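Local coordinates for thioredoxin-like fold domain-containing protein (Enterococcus faecalis, PDB 1Z6M), which is of unknown function but has a thioredoxin-like fold with a CxxC pair at a helix start, consistent with a role in thiol-disulfide exchange, at residues K13-E17 with K30-F34; I35-C39 with E74-R78; H84-Y88 with L126-K130; I155-F160 with L169-K175. One frame throughout, in Å; residues are numbered along the deposited sequence.

Contact 1 of 4, residues K13-E17 with K30-F34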
loop_
_atom_site.group_PDB
_atom_site.type_symbol
_atom_site.label_atom_id
_atom_site.label_comp_id
_atom_site.label_asym_id
_atom_site.label_seq_id
_atom_site.Cartn_x
_atom_site.Cartn_y
_atom_site.Cartn_z
ATOM N N LYS A 13 0.824 17.085 2.506
ATOM C CA LYS A 13 2.223 16.699 2.707
ATOM C C LYS A 13 2.567 15.361 2.070
ATOM O O LYS A 13 3.704 14.902 2.151
ATOM C CB LYS A 13 2.601 16.673 4.196
ATOM C CG LYS A 13 2.361 17.962 4.935
ATOM C CD LYS A 13 3.260 19.077 4.458
ATOM C CE LYS A 13 2.989 20.381 5.221
ATOM N NZ LYS A 13 3.518 20.375 6.616
ATOM N N VAL A 14 1.585 14.728 1.451
ATOM C CA VAL A 14 1.849 13.511 0.692
ATOM C C VAL A 14 2.163 13.893 -0.750
ATOM O O VAL A 14 1.851 15.009 -1.184
ATOM C CB VAL A 14 0.675 12.498 0.782
ATOM C CG1 VAL A 14 0.432 12.097 2.244
ATOM C CG2 VAL A 14 -0.602 13.056 0.163
ATOM N N ASN A 15 2.780 12.980 -1.490
ATOM C CA ASN A 15 3.097 13.238 -2.887
ATOM C C ASN A 15 2.755 12.037 -3.756
ATOM O O ASN A 15 2.515 10.933 -3.253
ATOM C CB ASN A 15 4.573 13.644 -3.042
ATOM C CG ASN A 15 5.530 12.514 -2.669
ATOM O OD1 ASN A 15 5.599 11.490 -3.355
ATOM N ND2 ASN A 15 6.257 12.689 -1.567
ATOM N N THR A 16 2.735 12.264 -5.062
ATOM C CA THR A 16 2.443 11.216 -6.029
ATOM C C THR A 16 3.711 10.713 -6.713
ATOM O O THR A 16 3.642 10.118 -7.788
ATOM C CB THR A 16 1.451 11.716 -7.088
ATOM O OG1 THR A 16 2.021 12.838 -7.774
ATOM C CG2 THR A 16 0.157 12.145 -6.417
ATOM N N GLU A 17 4.859 10.925 -6.074
ATOM C CA GLU A 17 6.149 10.539 -6.647
ATOM C C GLU A 17 6.709 9.241 -6.076
ATOM O O GLU A 17 7.057 8.332 -6.832
ATOM C CB GLU A 17 7.160 11.670 -6.469
ATOM C CG GLU A 17 6.831 12.913 -7.267
ATOM C CD GLU A 17 6.887 12.690 -8.769
ATOM O OE1 GLU A 17 7.841 12.031 -9.245
ATOM O OE2 GLU A 17 5.976 13.186 -9.475
ATOM N N LYS A 30 -5.417 10.835 -8.540
ATOM C CA LYS A 30 -4.247 10.226 -7.912
ATOM C C LYS A 30 -4.666 9.630 -6.587
ATOM O O LYS A 30 -5.131 10.345 -5.700
ATOM C CB LYS A 30 -3.149 11.269 -7.683
ATOM C CG LYS A 30 -2.717 12.054 -8.937
ATOM C CD LYS A 30 -2.239 11.145 -10.063
ATOM C CE LYS A 30 -1.595 11.950 -11.178
ATOM N NZ LYS A 30 -1.375 11.112 -12.376
HETATM N N MSE A 31 -4.527 8.315 -6.472
HETATM C CA MSE A 31 -4.930 7.585 -5.273
HETATM C C MSE A 31 -3.676 7.165 -4.527
HETATM O O MSE A 31 -2.921 6.332 -5.019
HETATM C CB MSE A 31 -5.757 6.358 -5.670
HETATM C CG MSE A 31 -6.249 5.512 -4.495
HETATM SE SE MSE A 31 -7.368 4.125 -5.004
HETATM C CE MSE A 31 -8.683 5.062 -5.863
ATOM N N ILE A 32 -3.463 7.741 -3.350
ATOM C CA ILE A 32 -2.276 7.461 -2.542
ATOM C C ILE A 32 -2.634 6.457 -1.454
ATOM O O ILE A 32 -3.594 6.658 -0.715
ATOM C CB ILE A 32 -1.719 8.776 -1.944
ATOM C CG1 ILE A 32 -1.115 9.651 -3.063
ATOM C CG2 ILE A 32 -0.672 8.496 -0.866
ATOM C CD1 ILE A 32 -0.970 11.115 -2.704
ATOM N N GLU A 33 -1.868 5.373 -1.366
ATOM C CA GLU A 33 -2.199 4.276 -0.455
ATOM C C GLU A 33 -1.010 3.943 0.422
ATOM O O GLU A 33 -0.026 3.362 -0.054
ATOM C CB GLU A 33 -2.614 3.018 -1.244
ATOM C CG GLU A 33 -3.686 3.313 -2.271
ATOM C CD GLU A 33 -4.062 2.152 -3.163
ATOM O OE1 GLU A 33 -4.094 0.973 -2.719
ATOM O OE2 GLU A 33 -4.370 2.443 -4.329
ATOM N N PHE A 34 -1.105 4.281 1.704
ATOM C CA PHE A 34 -0.103 3.863 2.686
ATOM C C PHE A 34 -0.557 2.532 3.262
ATOM O O PHE A 34 -1.613 2.443 3.893
ATOM C CB PHE A 34 0.029 4.894 3.816
ATOM C CG PHE A 34 0.729 6.162 3.415
ATOM C CD1 PHE A 34 0.028 7.202 2.797
ATOM C CD2 PHE A 34 2.097 6.320 3.645
ATOM C CE1 PHE A 34 0.672 8.386 2.438
ATOM C CE2 PHE A 34 2.745 7.485 3.281
ATOM C CZ PHE A 34 2.041 8.515 2.675
#
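An irregular loop, K13-E17, is laid over a central strand, K30-F34, with side chains doing most of the work: the nearest CA atoms, those of T16 and I32, are 7.0 Å apart, and neither segment hydrogen-bonds to the other. The strand is 29-35 of the thioredoxin-like sheet, lying between strands 62-68 and 152-155. The general principle is that such a strand spends its backbone on its neighbours and offers alternate side chains to each face. Here K30 and I32 point toward the loop, while M31, a selenomethionine, points away to the other face and helix 40-58. I32 is the centre of the contact. V14 CG2 meets I32 CD1 at 3.5 Å, T16 CG2 approaches the same CD1 at 4.0 Å, N15 O also rests on I32 CD1 at 3.5 Å, and the loop runs obliquely, its direction 126° from that of the strand. At one end V14 CG1 rests 3.7 Å from F34 CE1, at the edge of the ring; helix 132-145 continues this apolar layer, touching both V14 and F34. At the other end T16 CG2 lies 3.6 Å from K30 CB, so the lysine gives its aliphatic root to the loop while its NZ binds the backbone oxygens of S25 and A27 and forms a salt bridge to E63. The loop braces itself by an Asx turn, in which E17 N donates to N15 OD1 at 2.9 Å.

Contact 2 of 4, residues I35-C39 with E74-R78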
loop_
_atom_site.group_PDB
_atom_site.type_symbol
_atom_site.label_atom_id
_atom_site.label_comp_id
_atom_site.label_asym_id
_atom_site.label_seq_id
_atom_site.Cartn_x
_atom_site.Cartn_y
_atom_site.Cartn_z
ATOM N N ILE A 35 0.232 1.493 3.021
ATOM C CA ILE A 35 -0.145 0.155 3.437
ATOM C C ILE A 35 1.067 -0.600 3.983
ATOM O O ILE A 35 2.225 -0.252 3.718
ATOM C CB ILE A 35 -0.789 -0.687 2.294
ATOM C CG1 ILE A 35 0.192 -0.890 1.151
ATOM C CG2 ILE A 35 -2.133 -0.078 1.806
ATOM C CD1 ILE A 35 -0.267 -1.975 0.174
ATOM N N ASN A 36 0.788 -1.642 4.754
ATOM C CA ASN A 36 1.809 -2.613 5.118
ATOM C C ASN A 36 1.227 -3.976 4.762
ATOM O O ASN A 36 0.087 -4.284 5.117
ATOM C CB ASN A 36 2.160 -2.501 6.610
ATOM C CG ASN A 36 3.220 -3.501 7.042
ATOM O OD1 ASN A 36 2.988 -4.703 7.011
ATOM N ND2 ASN A 36 4.388 -3.002 7.455
ATOM N N VAL A 37 1.983 -4.779 4.028
ATOM C CA VAL A 37 1.426 -6.007 3.452
ATOM C C VAL A 37 1.132 -7.104 4.451
ATOM O O VAL A 37 0.486 -8.085 4.100
ATOM C CB VAL A 37 2.249 -6.592 2.271
ATOM C CG1 VAL A 37 2.280 -5.631 1.108
ATOM C CG2 VAL A 37 3.651 -7.048 2.715
ATOM N N ARG A 38 1.581 -6.952 5.700
ATOM C CA ARG A 38 1.179 -7.918 6.740
ATOM C C ARG A 38 -0.128 -7.531 7.422
ATOM O O ARG A 38 -0.725 -8.318 8.142
ATOM C CB ARG A 38 2.273 -8.117 7.793
ATOM C CG ARG A 38 2.147 -9.456 8.551
ATOM C CD ARG A 38 1.537 -9.308 9.925
ATOM N NE ARG A 38 1.247 -10.608 10.537
ATOM C CZ ARG A 38 0.128 -11.298 10.331
ATOM N NH1 ARG A 38 -0.818 -10.827 9.534
ATOM N NH2 ARG A 38 -0.051 -12.468 10.926
ATOM N N CYS A 39 -0.573 -6.304 7.191
ATOM C CA CYS A 39 -1.724 -5.810 7.912
ATOM C C CYS A 39 -3.028 -6.419 7.381
ATOM O O CYS A 39 -3.299 -6.334 6.193
ATOM C CB CYS A 39 -1.744 -4.280 7.816
ATOM S SG CYS A 39 -3.255 -3.543 8.440
ATOM N N GLU A 74 5.518 -5.182 16.239
ATOM C CA GLU A 74 6.209 -6.451 16.033
ATOM C C GLU A 74 5.625 -7.277 14.882
ATOM O O GLU A 74 6.364 -7.745 14.014
ATOM C CB GLU A 74 6.229 -7.261 17.327
ATOM C CG GLU A 74 7.216 -8.410 17.333
ATOM C CD GLU A 74 7.441 -8.912 18.735
ATOM O OE1 GLU A 74 8.417 -8.466 19.380
ATOM O OE2 GLU A 74 6.614 -9.714 19.206
ATOM N N SER A 75 4.309 -7.448 14.871
ATOM C CA SER A 75 3.673 -8.240 13.821
ATOM C C SER A 75 3.958 -7.642 12.442
ATOM O O SER A 75 4.316 -8.369 11.510
ATOM C CB SER A 75 2.167 -8.357 14.055
ATOM O OG SER A 75 1.550 -7.093 13.967
ATOM N N LEU A 76 3.834 -6.321 12.327
ATOM C CA LEU A 76 3.991 -5.672 11.037
ATOM C C LEU A 76 5.420 -5.675 10.515
ATOM O O LEU A 76 5.641 -5.490 9.315
ATOM C CB LEU A 76 3.414 -4.256 11.051
ATOM C CG LEU A 76 1.905 -4.142 11.320
ATOM C CD1 LEU A 76 1.468 -2.690 11.159
ATOM C CD2 LEU A 76 1.099 -5.049 10.410
ATOM N N GLN A 77 6.388 -5.935 11.391
ATOM C CA GLN A 77 7.756 -6.097 10.923
ATOM C C GLN A 77 7.905 -7.236 9.906
ATOM O O GLN A 77 8.790 -7.190 9.049
ATOM C CB GLN A 77 8.716 -6.282 12.095
ATOM C CG GLN A 77 8.869 -5.026 12.949
ATOM C CD GLN A 77 9.851 -5.204 14.089
ATOM O OE1 GLN A 77 10.687 -6.099 14.060
ATOM N NE2 GLN A 77 9.759 -4.341 15.096
ATOM N N ARG A 78 7.059 -8.263 9.995
ATOM C CA ARG A 78 7.049 -9.303 8.975
ATOM C C ARG A 78 6.717 -8.707 7.600
ATOM O O ARG A 78 7.321 -9.084 6.582
ATOM C CB ARG A 78 6.057 -10.418 9.332
ATOM C CG ARG A 78 6.571 -11.467 10.360
ATOM C CD ARG A 78 6.022 -11.273 11.774
ATOM N NE ARG A 78 6.760 -10.310 12.593
ATOM C CZ ARG A 78 7.880 -10.578 13.258
ATOM N NH1 ARG A 78 8.446 -11.781 13.174
ATOM N NH2 ARG A 78 8.445 -9.626 13.991
#
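From the end of a central strand, the chain turns toward the start of a helix, the place where a thioredoxin-like fold carries its CxxC pair. I35 still belongs to the strand and stays clear of E74-R78. N36 opens a type I beta turn to C39, closed by C39 N donating to N36 O at 3.0 Å. Its side chain works in two directions: N36 OD1 accepts from R38 N at 3.0 Å, an Asx turn, while N36 ND2 makes a weak hydrogen bond of 3.3 Å to L76 O and an ordinary one to F69 O. V37 points away, into helices 91-103 and 105-108. R38 folds its aliphatic part over the other segment, with R38 CD 3.3 Å from S75 O and R38 CG 4.1 Å from R78 CB; its NE is bonded to G109 O. C39, at the N-cap position of helix 40-58, packs its CB 3.9 Å from L76 CD2, so a leucine lies beside the first cysteine of the motif, whose redox role here is inferred. The partner segment is held in shape by R78, whose NH2 and NE reach E74 O at 2.8 and 3.0 Å. The contact thus joins the turn between strand 29-35 and helix 40-58 to the start of helix 77-83, with helix 105-108 touching R38 and R78 alike.

Contact 3 of 4, residues H84-Y88 with L126-K130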
loop_
_atom_site.group_PDB
_atom_site.type_symbol
_atom_site.label_atom_id
_atom_site.label_comp_id
_atom_site.label_asym_id
_atom_site.label_seq_id
_atom_site.Cartn_x
_atom_site.Cartn_y
_atom_site.Cartn_z
ATOM N N HIS A 84 10.521 -5.482 0.952
ATOM C CA HIS A 84 11.849 -5.366 0.362
ATOM C C HIS A 84 12.077 -6.341 -0.787
ATOM O O HIS A 84 13.168 -6.363 -1.358
ATOM C CB HIS A 84 12.918 -5.505 1.451
ATOM C CG HIS A 84 12.682 -4.601 2.616
ATOM N ND1 HIS A 84 13.100 -4.906 3.891
ATOM C CD2 HIS A 84 12.028 -3.416 2.708
ATOM C CE1 HIS A 84 12.730 -3.941 4.715
ATOM N NE2 HIS A 84 12.070 -3.029 4.024
ATOM N N TYR A 85 11.042 -7.122 -1.122
ATOM C CA TYR A 85 11.060 -8.064 -2.242
ATOM C C TYR A 85 10.238 -7.551 -3.425
ATOM O O TYR A 85 9.959 -8.288 -4.372
ATOM C CB TYR A 85 10.578 -9.462 -1.789
ATOM C CG TYR A 85 11.598 -10.166 -0.932
ATOM C CD1 TYR A 85 11.723 -9.889 0.430
ATOM C CD2 TYR A 85 12.465 -11.100 -1.494
ATOM C CE1 TYR A 85 12.684 -10.520 1.213
ATOM C CE2 TYR A 85 13.426 -11.735 -0.727
ATOM C CZ TYR A 85 13.533 -11.438 0.627
ATOM O OH TYR A 85 14.490 -12.063 1.397
ATOM N N ILE A 86 9.857 -6.276 -3.361
ATOM C CA ILE A 86 9.048 -5.650 -4.385
ATOM C C ILE A 86 9.937 -5.073 -5.470
ATOM O O ILE A 86 10.851 -4.286 -5.196
ATOM C CB ILE A 86 8.099 -4.585 -3.764
ATOM C CG1 ILE A 86 6.999 -5.287 -2.953
ATOM C CG2 ILE A 86 7.519 -3.653 -4.831
ATOM C CD1 ILE A 86 5.970 -6.055 -3.783
ATOM N N ASP A 87 9.655 -5.490 -6.702
ATOM C CA ASP A 87 10.415 -5.073 -7.863
ATOM C C ASP A 87 9.827 -3.798 -8.432
ATOM O O ASP A 87 8.901 -3.839 -9.240
ATOM C CB ASP A 87 10.408 -6.172 -8.926
ATOM C CG ASP A 87 11.289 -5.837 -10.120
ATOM O OD1 ASP A 87 11.875 -4.726 -10.148
ATOM O OD2 ASP A 87 11.390 -6.681 -11.036
ATOM N N TYR A 88 10.372 -2.660 -8.011
ATOM C CA TYR A 88 9.857 -1.368 -8.446
ATOM C C TYR A 88 10.058 -1.087 -9.934
ATOM O O TYR A 88 9.403 -0.203 -10.483
ATOM C CB TYR A 88 10.407 -0.219 -7.587
ATOM C CG TYR A 88 9.798 -0.188 -6.206
ATOM C CD1 TYR A 88 10.419 -0.834 -5.137
ATOM C CD2 TYR A 88 8.586 0.459 -5.973
ATOM C CE1 TYR A 88 9.858 -0.820 -3.865
ATOM C CE2 TYR A 88 8.012 0.480 -4.707
ATOM C CZ TYR A 88 8.645 -0.171 -3.658
ATOM O OH TYR A 88 8.077 -0.144 -2.403
ATOM N N LEU A 126 10.633 -14.732 -5.009
ATOM C CA LEU A 126 11.039 -13.329 -5.096
ATOM C C LEU A 126 12.520 -13.130 -4.757
ATOM O O LEU A 126 13.154 -14.009 -4.168
ATOM C CB LEU A 126 10.144 -12.474 -4.173
ATOM C CG LEU A 126 8.624 -12.609 -4.355
ATOM C CD1 LEU A 126 7.881 -11.810 -3.303
ATOM C CD2 LEU A 126 8.186 -12.176 -5.749
ATOM N N LYS A 127 13.034 -11.960 -5.102
ATOM C CA LYS A 127 14.425 -11.641 -4.847
ATOM C C LYS A 127 14.549 -10.404 -3.966
ATOM O O LYS A 127 13.860 -9.438 -4.225
ATOM C CB LYS A 127 15.167 -11.458 -6.172
ATOM C CG LYS A 127 16.539 -10.872 -6.049
ATOM C CD LYS A 127 17.559 -11.909 -5.580
ATOM C CE LYS A 127 18.928 -11.297 -5.329
ATOM N NZ LYS A 127 18.801 -9.894 -4.932
ATOM N N GLU A 128 15.407 -10.462 -2.954
ATOM C CA GLU A 128 15.574 -9.335 -2.029
ATOM C C GLU A 128 16.165 -8.157 -2.783
ATOM O O GLU A 128 17.133 -8.321 -3.523
ATOM C CB GLU A 128 16.463 -9.727 -0.843
ATOM C CG GLU A 128 16.478 -8.712 0.312
ATOM C CD GLU A 128 17.433 -7.547 0.089
ATOM O OE1 GLU A 128 18.491 -7.730 -0.563
ATOM O OE2 GLU A 128 17.122 -6.442 0.573
ATOM N N GLN A 129 15.570 -6.980 -2.602
ATOM C CA GLN A 129 16.013 -5.777 -3.298
ATOM C C GLN A 129 15.566 -4.519 -2.579
ATOM O O GLN A 129 14.957 -3.633 -3.184
ATOM C CB GLN A 129 15.521 -5.781 -4.749
ATOM C CG GLN A 129 14.031 -6.091 -4.929
ATOM C CD GLN A 129 13.700 -6.445 -6.360
ATOM O OE1 GLN A 129 13.703 -5.588 -7.247
ATOM N NE2 GLN A 129 13.433 -7.723 -6.600
ATOM N N LYS A 130 15.893 -4.433 -1.293
ATOM C CA LYS A 130 15.510 -3.266 -0.493
ATOM C C LYS A 130 16.022 -1.986 -1.156
ATOM O O LYS A 130 17.181 -1.909 -1.565
ATOM C CB LYS A 130 16.044 -3.380 0.938
ATOM C CG LYS A 130 15.583 -2.271 1.890
ATOM C CD LYS A 130 16.064 -2.544 3.314
ATOM C CE LYS A 130 15.753 -1.406 4.271
ATOM N NZ LYS A 130 16.413 -1.654 5.589
HETATM O O HOH W 1 11.235 -9.952 -6.278
HETATM O O HOH W 2 12.083 -3.479 -2.954
HETATM O O HOH W 3 13.216 -2.904 -7.102
#
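This is a surface contact between two interhelical loops: H84-Y88 links helices 77-83 and 91-103, and L126-K130 links helices 113-123 and 132-145, so it ties together the ends of the helical part of this thioredoxin-like protein. One direct hydrogen bond joins the backbones, Q129 N to H84 O at 2.8 Å. Waters extend the join: water 1 donates to Y85 O (2.8 Å) and accepts from K127 N (2.9 Å), water 2 donates to I86 O (2.7 Å) and Q129 O (2.9 Å), and water 3 accepts from Y88 N (3.0 Å) and donates to Q129 OE1 (2.7 Å). Two rings add CH-pi contacts. K130 CD stands 3.8 Å from the centroid of the H84 ring, almost on its normal, and E128 CA lies 3.8 Å from the centroid of the Y85 ring, over its face; Y85 CD2 also packs 3.8 Å from L126 CB. The polar ends of both rings look elsewhere, H84 NE2 to D70 and Y85 OH to E121. Within the second loop, K130 N donates to E128 OE2 at 3.0 Å and Q129 NE2 to K127 O at 3.0 Å. The chemistry implies that here, where the two loops form no strand pairing, ordered waters satisfy backbone groups, and aromatic faces accept C-H groups, a lysine methylene over H84 and a backbone CA over Y85.

Contact 4 of 4, residues I155-F160 with L169-K175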
loop_
_atom_site.group_PDB
_atom_site.type_symbol
_atom_site.label_atom_id
_atom_site.label_comp_id
_atom_site.label_asym_id
_atom_site.label_seq_id
_atom_site.Cartn_x
_atom_site.Cartn_y
_atom_site.Cartn_z
ATOM N N ILE A 155 -7.298 10.572 -1.512
ATOM C CA ILE A 155 -7.570 11.113 -2.837
ATOM C C ILE A 155 -7.833 12.585 -2.595
ATOM O O ILE A 155 -8.883 12.952 -2.044
ATOM C CB ILE A 155 -8.803 10.468 -3.504
ATOM C CG1 ILE A 155 -8.608 8.950 -3.653
ATOM C CG2 ILE A 155 -9.080 11.134 -4.868
ATOM C CD1 ILE A 155 -9.849 8.181 -4.088
ATOM N N GLY A 156 -6.878 13.432 -2.976
ATOM C CA GLY A 156 -7.009 14.867 -2.720
ATOM C C GLY A 156 -7.155 15.135 -1.232
ATOM O O GLY A 156 -6.295 14.736 -0.442
ATOM N N GLU A 157 -8.236 15.799 -0.850
ATOM C CA GLU A 157 -8.495 16.075 0.578
ATOM C C GLU A 157 -9.181 14.919 1.305
ATOM O O GLU A 157 -9.292 14.968 2.502
ATOM C CB GLU A 157 -9.303 17.369 0.764
ATOM C CG GLU A 157 -8.478 18.663 0.651
ATOM C CD GLU A 157 -7.605 18.984 1.882
ATOM O OE1 GLU A 157 -7.194 20.152 2.018
ATOM O OE2 GLU A 157 -7.302 18.088 2.699
ATOM N N TYR A 158 -9.632 13.918 0.569
ATOM C CA TYR A 158 -10.393 12.803 1.131
ATOM C C TYR A 158 -9.466 11.735 1.697
ATOM O O TYR A 158 -8.594 11.226 0.988
ATOM C CB TYR A 158 -11.327 12.225 0.064
ATOM C CG TYR A 158 -12.297 13.261 -0.431
ATOM C CD1 TYR A 158 -12.090 13.911 -1.644
ATOM C CD2 TYR A 158 -13.397 13.630 0.343
ATOM C CE1 TYR A 158 -12.977 14.889 -2.094
ATOM C CE2 TYR A 158 -14.288 14.603 -0.094
ATOM C CZ TYR A 158 -14.070 15.230 -1.315
ATOM O OH TYR A 158 -14.934 16.203 -1.770
ATOM N N ILE A 159 -9.640 11.424 2.979
ATOM C CA ILE A 159 -8.778 10.501 3.703
ATOM C C ILE A 159 -9.672 9.395 4.256
ATOM O O ILE A 159 -10.645 9.668 4.960
ATOM C CB ILE A 159 -8.085 11.223 4.880
ATOM C CG1 ILE A 159 -7.273 12.430 4.397
ATOM C CG2 ILE A 159 -7.198 10.264 5.658
ATOM C CD1 ILE A 159 -6.971 13.447 5.500
ATOM N N PHE A 160 -9.374 8.147 3.914
ATOM C CA PHE A 160 -10.238 7.049 4.315
ATOM C C PHE A 160 -9.409 5.790 4.524
ATOM O O PHE A 160 -8.189 5.817 4.383
ATOM C CB PHE A 160 -11.389 6.848 3.306
ATOM C CG PHE A 160 -10.934 6.690 1.882
ATOM C CD1 PHE A 160 -10.758 5.419 1.340
ATOM C CD2 PHE A 160 -10.704 7.809 1.076
ATOM C CE1 PHE A 160 -10.352 5.259 0.015
ATOM C CE2 PHE A 160 -10.296 7.662 -0.235
ATOM C CZ PHE A 160 -10.128 6.388 -0.776
ATOM N N LEU A 169 -16.203 4.869 -2.304
ATOM C CA LEU A 169 -14.959 4.928 -3.077
ATOM C C LEU A 169 -15.224 5.488 -4.480
ATOM O O LEU A 169 -14.500 6.362 -4.954
ATOM C CB LEU A 169 -14.304 3.551 -3.131
ATOM C CG LEU A 169 -12.971 3.434 -3.872
ATOM C CD1 LEU A 169 -11.940 4.447 -3.375
ATOM C CD2 LEU A 169 -12.454 2.001 -3.729
ATOM N N ARG A 170 -16.250 4.977 -5.146
ATOM C CA ARG A 170 -16.707 5.572 -6.397
ATOM C C ARG A 170 -16.932 7.068 -6.247
ATOM O O ARG A 170 -16.495 7.835 -7.075
ATOM C CB ARG A 170 -18.032 4.953 -6.821
ATOM C CG ARG A 170 -17.961 3.596 -7.402
ATOM C CD ARG A 170 -19.315 3.187 -8.026
ATOM N NE ARG A 170 -20.130 2.424 -7.098
ATOM C CZ ARG A 170 -21.304 2.795 -6.585
ATOM N NH1 ARG A 170 -21.866 3.957 -6.879
ATOM N NH2 ARG A 170 -21.909 1.980 -5.745
ATOM N N GLY A 171 -17.609 7.459 -5.174
ATOM C CA GLY A 171 -17.882 8.870 -4.902
ATOM C C GLY A 171 -16.595 9.680 -4.848
ATOM O O GLY A 171 -16.501 10.730 -5.475
ATOM N N TYR A 172 -15.598 9.188 -4.108
ATOM C CA TYR A 172 -14.325 9.914 -3.989
ATOM C C TYR A 172 -13.588 10.010 -5.326
ATOM O O TYR A 172 -12.972 11.026 -5.630
ATOM C CB TYR A 172 -13.392 9.262 -2.970
ATOM C CG TYR A 172 -13.875 9.236 -1.542
ATOM C CD1 TYR A 172 -14.389 10.381 -0.921
ATOM C CD2 TYR A 172 -13.785 8.068 -0.792
ATOM C CE1 TYR A 172 -14.819 10.340 0.411
ATOM C CE2 TYR A 172 -14.201 8.022 0.527
ATOM C CZ TYR A 172 -14.718 9.153 1.124
ATOM O OH TYR A 172 -15.128 9.094 2.439
ATOM N N ILE A 173 -13.643 8.949 -6.120
ATOM C CA ILE A 173 -12.991 8.940 -7.426
ATOM C C ILE A 173 -13.646 9.954 -8.363
ATOM O O ILE A 173 -12.959 10.649 -9.117
ATOM C CB ILE A 173 -12.979 7.518 -8.040
ATOM C CG1 ILE A 173 -12.045 6.611 -7.234
ATOM C CG2 ILE A 173 -12.553 7.547 -9.516
ATOM C CD1 ILE A 173 -12.212 5.143 -7.545
ATOM N N GLU A 174 -14.970 10.055 -8.280
ATOM C CA GLU A 174 -15.742 10.939 -9.151
ATOM C C GLU A 174 -15.838 12.366 -8.606
ATOM O O GLU A 174 -16.463 13.220 -9.242
ATOM C CB GLU A 174 -17.143 10.361 -9.405
ATOM C CG GLU A 174 -17.145 9.019 -10.135
ATOM C CD GLU A 174 -16.477 9.075 -11.500
ATOM O OE1 GLU A 174 -16.782 9.999 -12.288
ATOM O OE2 GLU A 174 -15.656 8.180 -11.794
ATOM N N LYS A 175 -15.184 12.570 -7.421
ATOM C CA LYS A 175 -14.885 13.859 -7.072
ATOM C C LYS A 175 -14.856 14.088 -5.505
ATOM O O LYS A 175 -15.840 13.767 -4.854
ATOM C CB LYS A 175 -15.779 14.831 -7.791
ATOM C CG LYS A 175 -15.533 16.289 -7.554
ATOM C CD LYS A 175 -16.445 17.078 -8.499
ATOM C CE LYS A 175 -17.905 17.005 -8.088
ATOM N NZ LYS A 175 -18.801 17.831 -8.993
#
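Y172 lays its ring against that of F160 in an offset stack, with centroids 4.7 Å apart, planes at 14°, and Y172 CE2 over the F160 face at 3.5 Å from F160 CD2. Y158 joins from the same strand, its ring centroid 5.2 Å from that of Y172 and its plane oblique at 35°, completing an aromatic cluster. In a beta strand alternate side chains share a face, which is why Y158 and F160 both point toward the helix while I159 points away. Deeper in, I155 CD1 touches Y172 CB at 3.9 Å, I173 CG1 at 4.1 Å and L169 CD1 at 4.3 Å, and F160 CZ meets L169 CD1 at 3.7 Å. The turn that sets I155 and Y158 side by side is type II', with G156 at positive phi and paired bonds of 2.9 Å, I155 N to Y158 O and Y158 N to I155 O. The segment axes of strand 158-160 and helix 169-173 approach to 10.4 Å at 155°, nearly antiparallel. A closing beta-hairpin covered by the C-terminal helix is typical of the thioredoxin fold, and here aromatic and aliphatic side chains fill the space between the two.

Strand 29-35 connects much of this example: contact 1 packs on one of its faces, and its chain runs straight on into contact 2, whose centre lies 20 Å away across the chain's centre. The opposite face serves contact 4, whose centre lies 13 Å from that of contact 1, and where M31 CE meets I155 CD1 at 3.8 Å and I173 CD1 at 3.9 Å; loop and C-terminal helix therefore sandwich the same sheet. Contact 2 holds C39 of the presumed CxxC site, and F34 of contact 1 lies near that pair without touching it. Contact 3 belongs to the helical part, about 6 Å from contact 2 at the nearest atoms, and is centred 30 Å from contact 4.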